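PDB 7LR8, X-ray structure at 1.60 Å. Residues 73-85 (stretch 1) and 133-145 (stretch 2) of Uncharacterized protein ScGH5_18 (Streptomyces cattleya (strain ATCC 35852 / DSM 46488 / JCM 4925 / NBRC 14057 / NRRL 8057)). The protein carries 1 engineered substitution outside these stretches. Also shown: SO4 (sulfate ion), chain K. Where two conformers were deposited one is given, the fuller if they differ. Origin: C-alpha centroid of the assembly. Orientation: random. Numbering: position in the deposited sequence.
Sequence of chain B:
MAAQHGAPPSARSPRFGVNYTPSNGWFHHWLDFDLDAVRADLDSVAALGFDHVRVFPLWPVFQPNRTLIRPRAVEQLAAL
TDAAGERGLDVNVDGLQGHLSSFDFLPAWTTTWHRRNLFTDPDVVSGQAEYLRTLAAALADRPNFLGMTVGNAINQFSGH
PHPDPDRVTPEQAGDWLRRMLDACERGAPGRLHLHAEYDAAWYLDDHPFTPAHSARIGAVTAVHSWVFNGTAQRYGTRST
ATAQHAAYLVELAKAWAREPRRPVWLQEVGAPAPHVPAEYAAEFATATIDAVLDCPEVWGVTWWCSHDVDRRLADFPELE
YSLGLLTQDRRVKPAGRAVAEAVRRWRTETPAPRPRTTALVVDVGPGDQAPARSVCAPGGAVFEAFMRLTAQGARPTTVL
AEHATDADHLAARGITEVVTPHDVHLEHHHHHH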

# COMPACT_ATOMS: atom_id res chain seq x y z
N ALA B 73 -10.76 -13.32 2.83
CA ALA B 73 -9.34 -13.62 2.67
C ALA B 73 -8.94 -14.80 3.53
O ALA B 73 -8.19 -15.69 3.08
CB ALA B 73 -8.51 -12.39 3.03
N VAL B 74 -9.45 -14.84 4.76
CA VAL B 74 -9.21 -15.96 5.66
C VAL B 74 -9.73 -17.25 5.05
O VAL B 74 -9.05 -18.28 5.08
CB VAL B 74 -9.84 -15.66 7.03
CG1 VAL B 74 -9.78 -16.87 7.93
CG2 VAL B 74 -9.15 -14.43 7.69
N GLU B 75 -10.93 -17.21 4.47
CA GLU B 75 -11.50 -18.42 3.87
C GLU B 75 -10.77 -18.84 2.60
O GLU B 75 -10.68 -20.05 2.32
CB GLU B 75 -12.99 -18.18 3.61
CG GLU B 75 -13.77 -18.02 4.93
CD GLU B 75 -15.21 -17.59 4.76
OE1 GLU B 75 -15.73 -17.61 3.63
OE2 GLU B 75 -15.84 -17.22 5.79
N GLN B 76 -10.26 -17.89 1.81
CA GLN B 76 -9.44 -18.26 0.66
C GLN B 76 -8.16 -18.94 1.10
O GLN B 76 -7.73 -19.93 0.50
CB GLN B 76 -9.13 -17.01 -0.19
CG GLN B 76 -10.36 -16.41 -0.89
CD GLN B 76 -10.13 -14.97 -1.34
OE1 GLN B 76 -9.17 -14.33 -0.91
NE2 GLN B 76 -11.00 -14.46 -2.21
N LEU B 77 -7.54 -18.43 2.17
CA LEU B 77 -6.34 -19.07 2.71
C LEU B 77 -6.64 -20.49 3.19
O LEU B 77 -5.82 -21.40 2.98
CB LEU B 77 -5.77 -18.22 3.84
CG LEU B 77 -4.51 -18.75 4.54
CD1 LEU B 77 -3.34 -18.88 3.54
CD2 LEU B 77 -4.13 -17.85 5.71
N ALA B 78 -7.80 -20.70 3.82
CA ALA B 78 -8.18 -22.05 4.23
C ALA B 78 -8.41 -22.94 3.01
O ALA B 78 -8.02 -24.12 3.03
CB ALA B 78 -9.44 -22.00 5.11
N ALA B 79 -9.03 -22.41 1.96
CA ALA B 79 -9.25 -23.20 0.75
C ALA B 79 -7.93 -23.58 0.10
O ALA B 79 -7.78 -24.71 -0.39
CB ALA B 79 -10.13 -22.42 -0.24
N LEU B 80 -6.97 -22.66 0.09
CA LEU B 80 -5.64 -23.00 -0.39
C LEU B 80 -5.01 -24.08 0.48
O LEU B 80 -4.36 -25.00 -0.04
CB LEU B 80 -4.77 -21.74 -0.41
CG LEU B 80 -3.40 -21.79 -1.07
CD1 LEU B 80 -2.98 -20.35 -1.36
CD2 LEU B 80 -2.35 -22.48 -0.21
N THR B 81 -5.18 -23.98 1.79
CA THR B 81 -4.58 -24.96 2.68
C THR B 81 -5.20 -26.34 2.47
O THR B 81 -4.49 -27.36 2.50
CB THR B 81 -4.73 -24.48 4.14
OG1 THR B 81 -4.06 -23.22 4.28
CG2 THR B 81 -4.13 -25.49 5.10
N ASP B 82 -6.50 -26.38 2.20
CA ASP B 82 -7.15 -27.65 1.93
C ASP B 82 -6.68 -28.23 0.59
O ASP B 82 -6.46 -29.44 0.48
CB ASP B 82 -8.67 -27.49 1.93
CG ASP B 82 -9.23 -27.29 3.32
OD1 ASP B 82 -8.54 -27.62 4.30
OD2 ASP B 82 -10.37 -26.78 3.41
N ALA B 83 -6.55 -27.38 -0.43
CA ALA B 83 -6.05 -27.87 -1.71
C ALA B 83 -4.65 -28.46 -1.56
O ALA B 83 -4.32 -29.48 -2.18
CB ALA B 83 -6.06 -26.74 -2.75
N ALA B 84 -3.83 -27.84 -0.71
CA ALA B 84 -2.49 -28.37 -0.47
C ALA B 84 -2.56 -29.71 0.26
O ALA B 84 -1.91 -30.67 -0.15
CB ALA B 84 -1.66 -27.36 0.32
N GLY B 85 -3.36 -29.79 1.33
CA GLY B 85 -3.43 -31.04 2.08
C GLY B 85 -3.89 -32.23 1.25
O GLY B 85 -3.38 -33.35 1.42
N ARG B 133 -3.15 -14.24 15.21
CA ARG B 133 -4.02 -15.14 15.96
C ARG B 133 -5.20 -15.60 15.11
O ARG B 133 -5.59 -16.78 15.16
CB ARG B 133 -4.52 -14.42 17.21
CG ARG B 133 -5.15 -15.37 18.24
CD ARG B 133 -6.10 -14.63 19.19
NE ARG B 133 -7.18 -13.99 18.46
CZ ARG B 133 -8.27 -14.62 18.02
NH1 ARG B 133 -8.45 -15.91 18.27
NH2 ARG B 133 -9.17 -13.94 17.33
N THR B 134 -5.79 -14.68 14.34
CA THR B 134 -6.95 -15.00 13.52
C THR B 134 -6.59 -16.02 12.44
O THR B 134 -7.33 -16.99 12.22
CB THR B 134 -7.51 -13.72 12.89
OG1 THR B 134 -8.08 -12.89 13.92
CG2 THR B 134 -8.63 -14.03 11.90
N LEU B 135 -5.47 -15.81 11.74
CA LEU B 135 -5.05 -16.77 10.72
C LEU B 135 -4.81 -18.14 11.34
O LEU B 135 -5.31 -19.16 10.84
CB LEU B 135 -3.79 -16.30 10.00
CG LEU B 135 -3.92 -15.01 9.18
CD1 LEU B 135 -2.74 -14.88 8.23
CD2 LEU B 135 -5.23 -14.98 8.42
N ALA B 136 -4.05 -18.18 12.44
CA ALA B 136 -3.73 -19.45 13.08
C ALA B 136 -4.98 -20.16 13.56
O ALA B 136 -5.11 -21.38 13.37
CB ALA B 136 -2.76 -19.22 14.24
N ALA B 137 -5.92 -19.44 14.19
CA ALA B 137 -7.13 -20.09 14.68
C ALA B 137 -7.96 -20.65 13.54
O ALA B 137 -8.59 -21.71 13.67
CB ALA B 137 -7.95 -19.09 15.52
N ALA B 138 -8.01 -19.93 12.41
CA ALA B 138 -8.82 -20.37 11.28
C ALA B 138 -8.26 -21.61 10.61
O ALA B 138 -9.01 -22.34 9.95
CB ALA B 138 -8.90 -19.24 10.24
N LEU B 139 -6.97 -21.86 10.78
CA LEU B 139 -6.32 -23.01 10.16
C LEU B 139 -6.05 -24.14 11.14
O LEU B 139 -5.61 -25.21 10.72
CB LEU B 139 -5.02 -22.57 9.48
CG LEU B 139 -5.18 -21.55 8.34
CD1 LEU B 139 -3.83 -21.20 7.77
CD2 LEU B 139 -6.13 -22.06 7.25
N ALA B 140 -6.39 -23.95 12.42
CA ALA B 140 -5.99 -24.90 13.46
C ALA B 140 -6.64 -26.27 13.28
O ALA B 140 -6.05 -27.29 13.67
CB ALA B 140 -6.32 -24.34 14.84
N ASP B 141 -7.84 -26.32 12.69
CA ASP B 141 -8.53 -27.59 12.48
C ASP B 141 -8.04 -28.35 11.25
O ASP B 141 -8.55 -29.44 10.97
CB ASP B 141 -10.06 -27.39 12.40
CG ASP B 141 -10.50 -26.52 11.21
OD1 ASP B 141 -9.66 -25.82 10.60
OD2 ASP B 141 -11.72 -26.52 10.90
N ARG B 142 -7.05 -27.81 10.54
CA ARG B 142 -6.49 -28.47 9.36
C ARG B 142 -5.31 -29.34 9.76
O ARG B 142 -4.29 -28.79 10.22
CB ARG B 142 -6.03 -27.45 8.32
CG ARG B 142 -7.00 -27.21 7.19
CD ARG B 142 -8.22 -26.50 7.67
NE ARG B 142 -9.20 -26.29 6.61
CZ ARG B 142 -10.26 -25.48 6.71
NH1 ARG B 142 -10.50 -24.83 7.85
NH2 ARG B 142 -11.08 -25.33 5.69
N PRO B 143 -5.37 -30.66 9.61
CA PRO B 143 -4.23 -31.50 10.02
C PRO B 143 -2.95 -31.19 9.27
O PRO B 143 -1.86 -31.47 9.79
CB PRO B 143 -4.72 -32.93 9.75
CG PRO B 143 -5.87 -32.78 8.81
CD PRO B 143 -6.51 -31.46 9.12
N ASN B 144 -3.03 -30.60 8.08
CA ASN B 144 -1.83 -30.31 7.31
C ASN B 144 -1.29 -28.91 7.57
O ASN B 144 -0.30 -28.52 6.94
CB ASN B 144 -2.09 -30.50 5.82
CG ASN B 144 -2.98 -29.42 5.26
OD1 ASN B 144 -4.04 -29.12 5.81
ND2 ASN B 144 -2.52 -28.78 4.18
N PHE B 145 -1.91 -28.14 8.45
CA PHE B 145 -1.39 -26.83 8.83
C PHE B 145 -0.21 -27.01 9.77
O PHE B 145 -0.36 -27.52 10.89
CB PHE B 145 -2.51 -26.00 9.48
CG PHE B 145 -2.07 -24.68 10.04
CD1 PHE B 145 -1.43 -23.74 9.24
CD2 PHE B 145 -2.33 -24.36 11.36
CE1 PHE B 145 -1.05 -22.50 9.76
CE2 PHE B 145 -1.95 -23.13 11.89
CZ PHE B 145 -1.32 -22.19 11.09
S SO4 K . -14.02 -16.55 -3.30
O1 SO4 K . -14.33 -15.94 -2.01
O2 SO4 K . -14.64 -17.87 -3.37
O3 SO4 K . -14.54 -15.71 -4.38
O4 SO4 K . -12.58 -16.69 -3.45

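The strongest polar link between the two stretches is the salt bridge between Asp 82, on the helix of stretch 1, and Arg 142, in the loop that follows the helix of stretch 2. It is bidentate: Arg 142 NE donates to Asp 82 OD1 at 2.7 Å and Arg 142 NH2 to Asp 82 OD2 at 2.8 Å, with N-H...O angles of 170° and 171°. The carboxylate therefore meets the guanidinium along its edge, near its plane, and both hydrogen bonds are almost linear. The CA-to-CB bond of Asp 82 points sideways, but the end of the side chain comes nearer to stretch 2. On the other side of the bridge, Arg 142 departs from the usual wells at chi1 (-100°). Its remaining terminal nitrogen is also engaged, since Arg 142 NH1 forms a salt bridge with Asp 141 OD1 at 3.0 Å, so one arginine ties together two acidic side chains. Ala 78 lies over one face of the guanidinium, its CB 3.8 Å from Arg 142 NH2.

A second polar contact joins Asn 144 to the helix backbone. Asn 144 ND2 donates to Thr 81 O at 3.0 Å, a carbonyl that also accepts the helical hydrogen bond from Gly 85 N at 2.9 Å. This brings Asn 144 ND2 within 3.1 Å of Gly 85 N, but both are donors and no hydrogen bond joins them. The close approach depends on the absence of a side chain at Gly 85: an ideal CB there would lie 2.8 Å from Asn 144 CG, a clash.

Thr 81 links this polar region to the apolar one. Its hydroxyl is turned back onto its own helix, with Thr 81 OG1 donating to Leu 77 O at 2.8 Å, while Thr 81 CG2 packs 3.9 Å from Arg 142 CG. Thr 81 OG1 also lies 3.8 Å from Leu 139 CD2.

Leu 139 points toward stretch 1 and is central to the packing. Its CD1 lies 3.9 Å from Leu 77 CD2, and its CD2 approaches Ala 78 CA at 3.7 Å, a contact made against the helix backbone itself. Toward the start of both stretches, Val 74 CG1 meets Ala 138 CB at 3.4 Å, a tight apolar contact, and Val 74 CG2 lies 4.0 Å from Leu 135 CD2. The helix axes approach to 10.0 Å and cross at -45°, and in all the two stretches bury 587 Å².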